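Local coordinates for protein GCN5-related N-acetyltransferase (Kribbella flavida, PDB 4MY0) that probably transfers an acetyl group from acetyl-coenzyme A to an amino group of its substrate, possibly an aminoglycoside, at residues 24-28 against 29-33. Numbering follows the deposited sequence.
Sequences VRARS and FGLLA. With AC8 ([(2R,3R,4R,5R)-5-(6-amino-9H-purin-9-yl)-3,4-bis(phosphonooxy)tetrahydrofuran-2-yl]methyl (3R)-3-hydroxy-2,2-dimethyl-4-oxo-4-({3-oxo-3-[(2-sulfanylethyl)amino]propyl}amino)butyl dihydrogen diphosphate), chain L.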
ATOM      1  N   VAL C  24     -24.138  -6.017  24.154  1.00 24.24           N
ATOM      2  CA  VAL C  24     -24.745  -5.973  22.831  1.00 23.73           C
ATOM      3  C   VAL C  24     -23.942  -5.049  21.906  1.00 22.28           C
ATOM      4  O   VAL C  24     -23.762  -5.330  20.720  1.00 24.77           O
ATOM      5  CB  VAL C  24     -26.212  -5.507  22.896  1.00 23.38           C
ATOM      6  CG1 VAL C  24     -26.842  -5.530  21.497  1.00 17.77           C
ATOM      7  CG2 VAL C  24     -26.997  -6.384  23.841  1.00 22.95           C
ATOM      8  N   ARG C  25     -23.454  -3.949  22.454  1.00 22.14           N
ATOM      9  CA  ARG C  25     -22.663  -3.021  21.665  1.00 23.38           C
ATOM     10  C   ARG C  25     -21.351  -3.668  21.214  1.00 24.99           C
ATOM     11  O   ARG C  25     -20.962  -3.525  20.061  1.00 24.26           O
ATOM     12  CB  ARG C  25     -22.362  -1.745  22.459  1.00 21.47           C
ATOM     13  CG  ARG C  25     -21.635  -0.699  21.635  1.00 24.59           C
ATOM     14  CD  ARG C  25     -20.952   0.377  22.495  1.00 31.13           C
ATOM     15  NE  ARG C  25     -20.212   1.292  21.631  1.00 31.66           N
ATOM     16  CZ  ARG C  25     -19.038   0.993  21.075  1.00 32.88           C
ATOM     17  NH1 ARG C  25     -18.444   1.873  20.282  1.00 34.79           N
ATOM     18  NH2 ARG C  25     -18.464  -0.189  21.300  1.00 29.79           N
ATOM     19  N   ALA C  26     -20.666  -4.360  22.126  1.00 21.59           N
ATOM     20  CA  ALA C  26     -19.405  -5.020  21.771  1.00 24.67           C
ATOM     21  C   ALA C  26     -19.590  -5.986  20.590  1.00 26.35           C
ATOM     22  O   ALA C  26     -18.723  -6.091  19.726  1.00 29.43           O
ATOM     23  CB  ALA C  26     -18.824  -5.740  22.972  1.00 21.39           C
ATOM     24  N   ARG C  27     -20.728  -6.672  20.544  1.00 25.72           N
ATOM     25  CA  ARG C  27     -20.988  -7.645  19.475  1.00 26.33           C
ATOM     26  C   ARG C  27     -21.590  -6.974  18.239  1.00 23.09           C
ATOM     27  O   ARG C  27     -21.998  -7.657  17.294  1.00 20.58           O
ATOM     28  CB  ARG C  27     -21.930  -8.751  19.983  1.00 22.81           C
ATOM     29  CG  ARG C  27     -21.463  -9.342  21.301  1.00 25.06           C
ATOM     30  CD  ARG C  27     -22.126 -10.662  21.668  1.00 25.21           C
ATOM     31  NE  ARG C  27     -21.454 -11.198  22.853  1.00 25.95           N
ATOM     32  CZ  ARG C  27     -21.406 -12.483  23.191  1.00 26.66           C
ATOM     33  NH1 ARG C  27     -20.760 -12.848  24.287  1.00 28.48           N
ATOM     34  NH2 ARG C  27     -21.994 -13.404  22.437  1.00 23.09           N
ATOM     35  N   SER C  28     -21.665  -5.641  18.273  1.00 19.51           N
ATOM     36  CA  SER C  28     -22.226  -4.852  17.181  1.00 19.72           C
ATOM     37  C   SER C  28     -21.184  -3.934  16.527  1.00 21.88           C
ATOM     38  O   SER C  28     -21.063  -3.903  15.301  1.00 18.99           O
ATOM     39  CB  SER C  28     -23.400  -4.018  17.690  1.00 23.56           C
ATOM     40  OG  SER C  28     -24.443  -4.865  18.109  1.00 21.11           O
ATOM     41  N   PHE C  29     -20.433  -3.209  17.351  1.00 19.32           N
ATOM     42  CA  PHE C  29     -19.497  -2.198  16.859  1.00 20.57           C
ATOM     43  C   PHE C  29     -18.046  -2.549  17.097  1.00 24.00           C
ATOM     44  O   PHE C  29     -17.176  -2.038  16.403  1.00 29.00           O
ATOM     45  CB  PHE C  29     -19.760  -0.839  17.526  1.00 18.11           C
ATOM     46  CG  PHE C  29     -21.091  -0.234  17.164  1.00 21.94           C
ATOM     47  CD1 PHE C  29     -21.729   0.637  18.033  1.00 24.56           C
ATOM     48  CD2 PHE C  29     -21.698  -0.532  15.953  1.00 22.78           C
ATOM     49  CE1 PHE C  29     -22.963   1.206  17.698  1.00 23.34           C
ATOM     50  CE2 PHE C  29     -22.935   0.039  15.609  1.00 20.88           C
ATOM     51  CZ  PHE C  29     -23.556   0.906  16.485  1.00 19.56           C
ATOM     52  N   GLY C  30     -17.790  -3.380  18.105  1.00 22.02           N
ATOM     53  CA  GLY C  30     -16.437  -3.697  18.508  1.00 26.51           C
ATOM     54  C   GLY C  30     -16.241  -3.416  19.988  1.00 27.05           C
ATOM     55  O   GLY C  30     -17.101  -2.803  20.626  1.00 24.95           O
ATOM     56  N   LEU C  31     -15.096  -3.840  20.518  1.00 33.38           N
ATOM     57  CA  LEU C  31     -14.793  -3.735  21.942  1.00 38.97           C
ATOM     58  C   LEU C  31     -14.393  -2.312  22.292  1.00 40.91           C
ATOM     59  O   LEU C  31     -13.788  -1.620  21.474  1.00 38.23           O
ATOM     60  CB  LEU C  31     -13.635  -4.672  22.292  1.00 41.71           C
ATOM     61  CG  LEU C  31     -13.675  -6.070  21.678  1.00 43.71           C
ATOM     62  CD1 LEU C  31     -12.345  -6.800  21.911  1.00 45.20           C
ATOM     63  CD2 LEU C  31     -14.854  -6.868  22.231  1.00 40.31           C
ATOM     64  N   LEU C  32     -14.726  -1.872  23.503  1.00 45.26           N
ATOM     65  CA  LEU C  32     -14.263  -0.571  23.984  1.00 47.70           C
ATOM     66  C   LEU C  32     -13.041  -0.724  24.866  1.00 51.11           C
ATOM     67  O   LEU C  32     -12.982  -1.631  25.697  1.00 52.96           O
ATOM     68  CB  LEU C  32     -15.356   0.146  24.775  1.00 45.86           C
ATOM     69  CG  LEU C  32     -16.401   0.880  23.950  1.00 42.05           C
ATOM     70  CD1 LEU C  32     -17.405   1.558  24.860  1.00 39.98           C
ATOM     71  CD2 LEU C  32     -15.723   1.888  23.041  1.00 42.33           C
ATOM     72  N   ALA C  33     -12.068   0.166  24.688  1.00 54.83           N
ATOM     73  CA  ALA C  33     -10.919   0.224  25.588  1.00 60.23           C
ATOM     74  C   ALA C  33     -11.402   0.583  26.995  1.00 65.44           C
ATOM     75  O   ALA C  33     -12.508   1.100  27.158  1.00 63.99           O
ATOM     76  CB  ALA C  33      -9.901   1.238  25.088  1.00 57.77           C
TER
HETATM   77  N1A AC8 L 400     -28.335  -5.573   5.360  1.00 23.19           N
HETATM   78  O1A AC8 L 400     -36.129  -4.980  12.161  1.00 21.14           O
HETATM   79  P1A AC8 L 400     -35.161  -5.877  11.405  1.00 20.76           P
HETATM   80  C1B AC8 L 400     -33.215  -5.230   6.871  1.00 23.95           C
HETATM   81  S1P AC8 L 400     -27.026   2.392  12.374  1.00 23.81           S
HETATM   82  C2A AC8 L 400     -29.441  -5.434   4.605  1.00 22.28           C
HETATM   83  O2A AC8 L 400     -35.251  -7.358  11.639  1.00 17.21           O
HETATM   84  P2A AC8 L 400     -32.651  -5.783  12.815  1.00 20.04           P
HETATM   85  C2B AC8 L 400     -34.130  -6.417   7.066  1.00 24.68           C
HETATM   86  O2B AC8 L 400     -34.014  -7.314   5.953  1.00 29.90           O
HETATM   87  O2C AC8 L 400     -35.549  -9.114   6.787  1.00 70.56           O
HETATM   88  C2P AC8 L 400     -27.153   0.592  12.657  1.00 24.40           C
HETATM   89  N3A AC8 L 400     -30.651  -5.366   5.180  1.00 21.91           N
HETATM   90  O3A AC8 L 400     -33.701  -5.292  11.698  1.00 23.57           O
HETATM   91  C3B AC8 L 400     -35.501  -5.738   7.137  1.00 23.31           C
HETATM   92  O3B AC8 L 400     -35.924  -5.403   5.811  1.00 27.38           O
HETATM   93  P3B AC8 L 400     -37.006  -6.231   4.927  1.00 70.38           P
HETATM   94  O3C AC8 L 400     -33.057  -9.325   7.041  1.00 71.19           O
HETATM   95  C3P AC8 L 400     -26.023   0.357  13.634  1.00 28.57           C
HETATM   96  C4A AC8 L 400     -30.763  -5.434   6.535  1.00 23.41           C
HETATM   97  O4A AC8 L 400     -33.403  -6.165  14.072  1.00 19.20           O
HETATM   98  C4B AC8 L 400     -35.228  -4.396   7.791  1.00 25.11           C
HETATM   99  O4B AC8 L 400     -33.825  -4.166   7.616  1.00 19.76           O
HETATM  100  O4C AC8 L 400     -34.085  -9.482   4.743  1.00 70.24           O
HETATM  101  P4C AC8 L 400     -34.195  -8.924   6.142  1.00 69.25           P
HETATM  102  N4P AC8 L 400     -25.786  -1.015  14.075  1.00 25.14           N
HETATM  103  C5A AC8 L 400     -29.634  -5.568   7.328  1.00 26.90           C
HETATM  104  O5A AC8 L 400     -31.704  -6.750  12.166  1.00 19.76           O
HETATM  105  C5B AC8 L 400     -35.565  -4.377   9.278  1.00 22.57           C
HETATM  106  O5B AC8 L 400     -35.248  -5.655   9.818  1.00 24.35           O
HETATM  107  C5P AC8 L 400     -25.277  -2.038  13.399  1.00 22.56           C
HETATM  108  O5P AC8 L 400     -25.000  -1.940  12.208  1.00 20.98           O
HETATM  109  C6A AC8 L 400     -28.391  -5.637   6.709  1.00 23.11           C
HETATM  110  N6A AC8 L 400     -27.256  -5.775   7.442  1.00 22.49           N
HETATM  111  O6A AC8 L 400     -31.844  -4.421  13.074  1.00 20.65           O
HETATM  112  C6P AC8 L 400     -25.052  -3.303  14.195  1.00 20.66           C
HETATM  113  N7A AC8 L 400     -30.036  -5.618   8.621  1.00 27.11           N
HETATM  114  O7A AC8 L 400     -36.605  -7.687   4.966  1.00 66.54           O
HETATM  115  C7P AC8 L 400     -25.240  -4.620  13.429  1.00 20.09           C
HETATM  116  C8A AC8 L 400     -31.389  -5.506   8.625  1.00 28.59           C
HETATM  117  O8A AC8 L 400     -38.335  -5.938   5.594  1.00 68.78           O
HETATM  118  N8P AC8 L 400     -26.660  -4.726  13.082  1.00 18.92           N
HETATM  119  N9A AC8 L 400     -31.821  -5.408   7.351  1.00 24.30           N
HETATM  120  O9A AC8 L 400     -36.845  -5.619   3.552  1.00 72.01           O
HETATM  121  C9P AC8 L 400     -27.713  -4.653  13.894  1.00 24.14           C
HETATM  122  O9P AC8 L 400     -27.560  -4.497  15.095  1.00 19.56           O
HETATM  123  CAP AC8 L 400     -29.111  -4.785  13.314  1.00 21.27           C
HETATM  124  OAP AC8 L 400     -29.126  -5.796  12.305  1.00 24.03           O
HETATM  125  CBP AC8 L 400     -29.656  -3.494  12.688  1.00 17.42           C
HETATM  126  CCP AC8 L 400     -31.027  -3.812  12.069  1.00 20.75           C
HETATM  127  CDP AC8 L 400     -29.829  -2.419  13.756  1.00 16.46           C
HETATM  128  CEP AC8 L 400     -28.739  -2.974  11.593  1.00 14.19           C
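Arg-25 and Phe-29, four residues apart across the end of helix 18-26, meet through both backbone and side chain. Phe-29 N donates a nearly straight hydrogen bond to Arg-25 O (2.8 Å, N-H...O angle 169°), an oxygen that also accepts from Ser-28 N. With CG anti to the backbone N (chi1 -175°) and the chain extended to NE, Arg-25 runs past the phenyl ring, its CG 3.8 Å from Phe-29 CD1. The Arg-25 guanidinium stands 79° from the ring plane, with Phe-29 CB over one face; over the other, Leu-32 CG lies 3.5 Å from Arg-25 NH2.

The chain turns at Gly-30, whose positive phi would press a side chain against Phe-29 O; Gly-30 N bonds weakly to Ala-26 O (3.3 Å), and Ala-26 CB touches Leu-31 CD2. Ser-28 OG donates a hydrogen bond to Val-24 O (2.7 Å), tying the helix exit to the last turn. This exit exemplifies a GNAT-domain helix end lining the coenzyme pocket: Phe-29 CE2 lies 3.4 Å from AC8 N4P, in the pantetheine arm.

Trp-40 of helix 34-49 packs on Arg-25 and Leu-32, Trp-218 NE1 of the second subunit is hydrogen-bonded to Ala-26 O, and Val-24, Ser-28 and Phe-29 rest on Val-89 of strand 78-90.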